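Long-range contacts in porphyranase B (Zobellia galactanivorans, PDB 3JUU), which cleaves the sulfated red-algal polysaccharide porphyran at the (1->4) linkages between beta-D-galactopyranose and alpha-L-galactopyranose-6-sulfate: residues T142-Q147 and S169-R174; K209-I214 and P229-I234. All blocks are in the same frame, centred on the assembly; numbering follows the deposited sequence.

Contact 1: residues T142-Q147 and S169-R174. With SO4 (sulfate ion), chain G.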
loop_
_atom_site.group_PDB
_atom_site.type_symbol
_atom_site.label_atom_id
_atom_site.label_comp_id
_atom_site.label_asym_id
_atom_site.label_seq_id
_atom_site.Cartn_x
_atom_site.Cartn_y
_atom_site.Cartn_z
ATOM N N THR A 142 -12.139 7.482 -0.685
ATOM C CA THR A 142 -12.132 6.433 0.300
ATOM C C THR A 142 -10.744 5.803 0.076
ATOM O O THR A 142 -10.362 5.467 -1.014
ATOM C CB THR A 142 -13.241 5.335 0.058
ATOM O OG1 THR A 142 -13.096 4.744 -1.254
ATOM C CG2 THR A 142 -14.615 5.889 0.185
ATOM N N GLU A 143 -9.965 5.709 1.153
ATOM C CA GLU A 143 -8.621 5.104 1.080
ATOM C C GLU A 143 -8.552 4.059 2.160
ATOM O O GLU A 143 -8.876 4.343 3.310
ATOM C CB GLU A 143 -7.563 6.217 1.341
ATOM C CG GLU A 143 -6.106 5.637 1.363
ATOM C CD GLU A 143 -5.091 6.760 1.669
ATOM O OE1 GLU A 143 -5.441 7.974 1.639
ATOM O OE2 GLU A 143 -3.930 6.403 1.983
ATOM N N LEU A 144 -8.092 2.861 1.778
ATOM C CA LEU A 144 -7.963 1.712 2.702
ATOM C C LEU A 144 -6.451 1.308 2.709
ATOM O O LEU A 144 -5.936 0.700 1.794
ATOM C CB LEU A 144 -8.888 0.555 2.184
ATOM C CG LEU A 144 -9.256 -0.571 3.195
ATOM C CD1 LEU A 144 -10.092 -1.637 2.507
ATOM C CD2 LEU A 144 -7.994 -1.189 3.859
ATOM N N ASP A 145 -5.750 1.700 3.769
ATOM C CA ASP A 145 -4.307 1.379 3.937
ATOM C C ASP A 145 -4.107 0.057 4.662
ATOM O O ASP A 145 -4.527 -0.114 5.821
ATOM C CB ASP A 145 -3.653 2.533 4.721
ATOM C CG ASP A 145 -3.874 3.862 4.013
ATOM O OD1 ASP A 145 -3.437 3.984 2.833
ATOM O OD2 ASP A 145 -4.540 4.740 4.589
ATOM N N ILE A 146 -3.448 -0.879 3.985
ATOM C CA ILE A 146 -3.350 -2.198 4.527
ATOM C C ILE A 146 -2.081 -2.248 5.353
ATOM O O ILE A 146 -2.072 -2.690 6.532
ATOM C CB ILE A 146 -3.394 -3.270 3.402
ATOM C CG1 ILE A 146 -4.635 -3.088 2.609
ATOM C CG2 ILE A 146 -3.196 -4.728 3.995
ATOM C CD1 ILE A 146 -4.582 -3.693 1.293
ATOM N N GLN A 147 -0.953 -1.763 4.765
ATOM C CA GLN A 147 0.238 -1.602 5.566
ATOM C C GLN A 147 0.971 -0.329 5.115
ATOM O O GLN A 147 1.136 -0.081 3.905
ATOM C CB GLN A 147 1.177 -2.839 5.440
ATOM C CG GLN A 147 2.612 -2.695 5.919
ATOM C CD GLN A 147 2.753 -2.434 7.428
ATOM O OE1 GLN A 147 1.875 -1.798 8.024
ATOM N NE2 GLN A 147 3.850 -2.924 8.060
ATOM N N SER A 169 -2.402 0.130 9.851
ATOM C CA SER A 169 -3.489 0.072 8.855
ATOM C C SER A 169 -4.405 1.236 9.100
ATOM O O SER A 169 -4.352 1.891 10.203
ATOM C CB SER A 169 -4.302 -1.211 9.024
ATOM O OG SER A 169 -3.426 -2.374 8.916
ATOM N N ASN A 170 -5.154 1.622 8.080
ATOM C CA ASN A 170 -5.982 2.831 8.218
ATOM C C ASN A 170 -7.130 2.852 7.258
ATOM O O ASN A 170 -7.178 2.082 6.272
ATOM C CB ASN A 170 -5.093 4.111 8.068
ATOM C CG ASN A 170 -5.556 5.274 8.976
ATOM O OD1 ASN A 170 -6.753 5.430 9.224
ATOM N ND2 ASN A 170 -4.617 6.112 9.413
ATOM N N THR A 171 -8.125 3.699 7.548
ATOM C CA THR A 171 -9.267 3.867 6.580
ATOM C C THR A 171 -9.567 5.365 6.615
ATOM O O THR A 171 -9.626 5.950 7.689
ATOM C CB THR A 171 -10.557 3.025 6.961
ATOM O OG1 THR A 171 -10.932 3.366 8.308
ATOM C CG2 THR A 171 -10.288 1.397 6.904
ATOM N N HIS A 172 -9.680 6.006 5.467
ATOM C CA HIS A 172 -9.864 7.435 5.420
ATOM C C HIS A 172 -11.066 7.771 4.576
ATOM O O HIS A 172 -11.246 7.173 3.517
ATOM C CB HIS A 172 -8.678 8.142 4.726
ATOM C CG HIS A 172 -7.375 7.925 5.412
ATOM N ND1 HIS A 172 -7.057 8.557 6.597
ATOM C CD2 HIS A 172 -6.330 7.106 5.127
ATOM C CE1 HIS A 172 -5.832 8.217 6.957
ATOM N NE2 HIS A 172 -5.372 7.335 6.087
ATOM N N SER A 173 -11.787 8.807 5.007
ATOM C CA SER A 173 -12.841 9.402 4.183
ATOM C C SER A 173 -12.486 10.893 4.095
ATOM O O SER A 173 -12.302 11.572 5.123
ATOM C CB SER A 173 -14.206 9.205 4.870
ATOM O OG SER A 173 -15.144 10.112 4.259
ATOM N N ARG A 174 -12.402 11.434 2.886
ATOM C CA ARG A 174 -12.098 12.873 2.712
ATOM C C ARG A 174 -12.563 13.413 1.379
ATOM O O ARG A 174 -13.139 12.624 0.572
ATOM C CB ARG A 174 -10.609 13.166 2.872
ATOM C CG ARG A 174 -9.703 12.347 1.851
ATOM C CD ARG A 174 -8.214 12.787 1.939
ATOM N NE ARG A 174 -7.440 12.020 0.973
ATOM C CZ ARG A 174 -7.009 10.782 1.185
ATOM N NH1 ARG A 174 -7.212 10.153 2.364
ATOM N NH2 ARG A 174 -6.370 10.183 0.217
HETATM S S SO4 G . -5.989 12.791 -2.436
HETATM O O1 SO4 G . -4.604 13.109 -2.499
HETATM O O2 SO4 G . -6.233 11.359 -2.470
HETATM O O3 SO4 G . -6.541 13.501 -1.270
HETATM O O4 SO4 G . -6.534 13.113 -3.736
#
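R174 grips E143 end-on: NH2 reaches OE1 at 2.8 Å and NH1 reaches the same OE1 at 2.9 Å, a salt bridge made from opposite faces of the carboxylate plane. Carboxylate and guanidinium stand 85° apart. The NE–NH2 edge takes a sulfate ion, probably from the crystallisation liquor: NE bonds O3 at 2.8 Å and NH2 bonds O2, serving both anions; N175 also holds it. An alanine at R174 would probably leave OE1 without either guanidinium donor and the E143 carboxylate freer to turn. E143 is extended, CG anti to the backbone N (chi1 177°), and lies beside H172, CD 3.7 Å from ring CD2. D145 OD2 comes to the edge of that ring, 3.0 Å from CD2, while H172 ND1 is bound by S186. Beneath, strands 142-145 and 169-174 run antiparallel, E143 pairing with H172 (H172 N to E143 O, 2.8 Å) and D145 with N170. S169 OG donates to I146 O (2.8 Å), where I146 and Q147 form a classic beta bulge opposite F125. On the opposite face T171 OG1 bonds S187 O and L144 packs on V206, I214 and F216. E143 to E148 matches the bulged E-x-D-x-x-E signature of family 16. The two-nitrogen grip would help to orient E143, the probable nucleophile; its OE2, bonded to a glycerol also probably from the liquor, lies 2.6 Å from D145 OD1, and D145 adjoins E148, the probable proton donor.

Contact 2: residues K209-I214 and P229-I234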
loop_
_atom_site.group_PDB
_atom_site.type_symbol
_atom_site.label_atom_id
_atom_site.label_comp_id
_atom_site.label_asym_id
_atom_site.label_seq_id
_atom_site.Cartn_x
_atom_site.Cartn_y
_atom_site.Cartn_z
ATOM N N LYS A 209 -14.902 -6.599 3.406
ATOM C CA LYS A 209 -16.044 -7.509 3.468
ATOM C C LYS A 209 -17.291 -6.823 2.956
ATOM O O LYS A 209 -18.080 -7.438 2.225
ATOM C CB LYS A 209 -16.201 -8.000 4.928
ATOM C CG LYS A 209 -17.487 -8.828 5.160
ATOM C CD LYS A 209 -17.507 -9.105 6.660
ATOM C CE LYS A 209 -18.650 -10.077 7.007
ATOM N NZ LYS A 209 -19.951 -9.530 6.628
ATOM N N SER A 210 -17.523 -5.584 3.359
ATOM C CA SER A 210 -18.736 -4.835 2.966
ATOM C C SER A 210 -18.443 -3.364 3.049
ATOM O O SER A 210 -17.318 -2.971 3.425
ATOM C CB SER A 210 -19.921 -5.191 3.883
ATOM O OG SER A 210 -19.700 -4.577 5.130
ATOM N N LYS A 211 -19.448 -2.510 2.799
ATOM C CA LYS A 211 -19.195 -1.063 2.808
ATOM C C LYS A 211 -18.806 -0.593 4.228
ATOM O O LYS A 211 -18.239 0.454 4.367
ATOM C CB LYS A 211 -20.456 -0.291 2.365
ATOM C CG LYS A 211 -21.592 -0.413 3.448
ATOM C CD LYS A 211 -22.938 0.163 2.963
ATOM C CE LYS A 211 -24.005 -0.186 4.035
ATOM N NZ LYS A 211 -25.325 0.546 3.882
ATOM N N ASP A 212 -19.107 -1.372 5.286
ATOM C CA ASP A 212 -18.773 -0.890 6.613
ATOM C C ASP A 212 -18.018 -1.896 7.488
ATOM O O ASP A 212 -18.009 -1.706 8.720
ATOM C CB ASP A 212 -20.026 -0.402 7.377
ATOM C CG ASP A 212 -21.117 -1.436 7.448
ATOM O OD1 ASP A 212 -20.878 -2.646 7.314
ATOM O OD2 ASP A 212 -22.283 -1.008 7.643
ATOM N N GLU A 213 -17.365 -2.891 6.896
ATOM C CA GLU A 213 -16.653 -3.892 7.672
ATOM C C GLU A 213 -15.351 -4.176 6.977
ATOM O O GLU A 213 -15.368 -4.675 5.842
ATOM C CB GLU A 213 -17.434 -5.224 7.704
ATOM C CG GLU A 213 -18.810 -5.094 8.310
ATOM C CD GLU A 213 -19.573 -6.416 8.135
ATOM O OE1 GLU A 213 -20.176 -6.593 7.052
ATOM O OE2 GLU A 213 -19.455 -7.272 9.042
ATOM N N ILE A 214 -14.233 -3.838 7.648
ATOM C CA ILE A 214 -12.919 -4.004 7.024
ATOM C C ILE A 214 -12.163 -4.826 8.049
ATOM O O ILE A 214 -12.097 -4.411 9.186
ATOM C CB ILE A 214 -12.251 -2.614 6.838
ATOM C CG1 ILE A 214 -13.144 -1.618 6.015
ATOM C CG2 ILE A 214 -10.793 -2.764 6.313
ATOM C CD1 ILE A 214 -13.322 -1.943 4.583
ATOM N N PRO A 229 -14.755 5.234 8.319
ATOM C CA PRO A 229 -15.445 6.513 8.656
ATOM C C PRO A 229 -16.620 6.857 7.735
ATOM O O PRO A 229 -17.498 7.607 8.166
ATOM C CB PRO A 229 -14.327 7.565 8.620
ATOM C CG PRO A 229 -13.178 6.887 7.973
ATOM C CD PRO A 229 -13.378 5.437 7.831
ATOM N N ALA A 230 -16.687 6.240 6.555
ATOM C CA ALA A 230 -17.829 6.438 5.617
ATOM C C ALA A 230 -17.977 5.142 4.874
ATOM O O ALA A 230 -17.054 4.291 4.870
ATOM C CB ALA A 230 -17.547 7.625 4.634
ATOM N N ASP A 231 -19.125 4.927 4.221
ATOM C CA ASP A 231 -19.273 3.686 3.428
ATOM C C ASP A 231 -18.139 3.490 2.368
ATOM O O ASP A 231 -17.876 4.354 1.511
ATOM C CB ASP A 231 -20.531 3.756 2.620
ATOM C CG ASP A 231 -21.807 3.658 3.465
ATOM O OD1 ASP A 231 -21.729 3.124 4.597
ATOM O OD2 ASP A 231 -22.864 4.131 2.931
ATOM N N PHE A 232 -17.501 2.337 2.402
ATOM C CA PHE A 232 -16.512 1.969 1.362
ATOM C C PHE A 232 -17.231 1.098 0.315
ATOM O O PHE A 232 -17.016 -0.107 0.277
ATOM C CB PHE A 232 -15.335 1.239 2.024
ATOM C CG PHE A 232 -14.282 2.186 2.646
ATOM C CD1 PHE A 232 -14.585 3.527 2.960
ATOM C CD2 PHE A 232 -12.984 1.723 2.883
ATOM C CE1 PHE A 232 -13.633 4.419 3.552
ATOM C CE2 PHE A 232 -12.003 2.634 3.467
ATOM C CZ PHE A 232 -12.322 4.007 3.747
ATOM N N ASP A 233 -18.107 1.722 -0.510
ATOM C CA ASP A 233 -18.839 0.938 -1.488
ATOM C C ASP A 233 -18.483 1.411 -2.899
ATOM O O ASP A 233 -19.314 1.247 -3.838
ATOM C CB ASP A 233 -20.339 1.050 -1.230
ATOM C CG ASP A 233 -20.808 2.492 -1.153
ATOM O OD1 ASP A 233 -19.994 3.426 -1.283
ATOM O OD2 ASP A 233 -22.011 2.697 -0.828
ATOM N N ILE A 234 -17.292 2.049 -3.032
ATOM C CA ILE A 234 -16.842 2.619 -4.354
ATOM C C ILE A 234 -15.670 1.744 -4.827
ATOM O O ILE A 234 -14.834 1.351 -4.003
ATOM C CB ILE A 234 -16.393 4.153 -4.299
ATOM C CG1 ILE A 234 -17.500 5.049 -3.662
ATOM C CG2 ILE A 234 -16.105 4.665 -5.746
ATOM C CD1 ILE A 234 -17.048 6.325 -3.109
#
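K211 and F232 join a hairpin tip to a neighbouring loop: K211 lies in the turn between strands 202-210 and 213-218, and F232 in the irregular connection from strand 221-226 to strand 237-242. One backbone bond fastens them, F232 N to K211 O at 2.8 Å, nearly straight at 172° and on a carbonyl lone pair. A weaker CA-H...O contact runs the other way, from K211 CA to F232 O at 3.5 Å, and that carbonyl also accepts from W208 NE1. The long side chain of K211 suits this surface position. Its CG sits between the backbone N and the carbonyl carbon (chi1 69°), and beyond it the chain runs extended beside D231, with CD 3.6 Å from OD1. The charged ends remain 4.5 Å apart, NZ to OD2, too far for a salt bridge, so methylenes make most of this contact. At the base of the lysine, CB meets D233 CB at 3.8 Å, while the D233 carboxylate is tied to R140. The hairpin belongs to the beta-sandwich jelly roll of family 16, and its tip is a type I turn from S210 to E213. A serine fits the first position because its hydroxyl works twice: S210 OG accepts from D212 N in an ST turn and donates to the anti lone pair of E213 OE1 at 2.8 Å. K209 NZ approaches the same oxygen from the syn side, and K225 pairs with E213 OE2. Deeper in, apolar groups take over: I214 CD1 touches F232 CD2 at 4.1 Å, the two side chains crossing at about a right angle, and the buried phenyl ring also packs on T142, L144 and T171.

Following the chain from the N terminus, strand 141-150 supplies the first half of contact 1 and strand 166-174 returns beside it, closing a loop of 21 residues. The chain then runs through strand 185-192 into strand 202-210, and contact 2 begins only there. Contact 2 closes a shorter loop of 14 residues, which holds most of strands 213-218 and 221-226. The two loops follow in series, neither nesting nor crossing. In space they meet: F232 CZ lies 3.4 Å from H172 O and 3.5 Å from E143 O, while P229 rests on T171 and A230 on S173. Loop 229-234 thus joins the strand pair of the active site to the hairpin at 209-214.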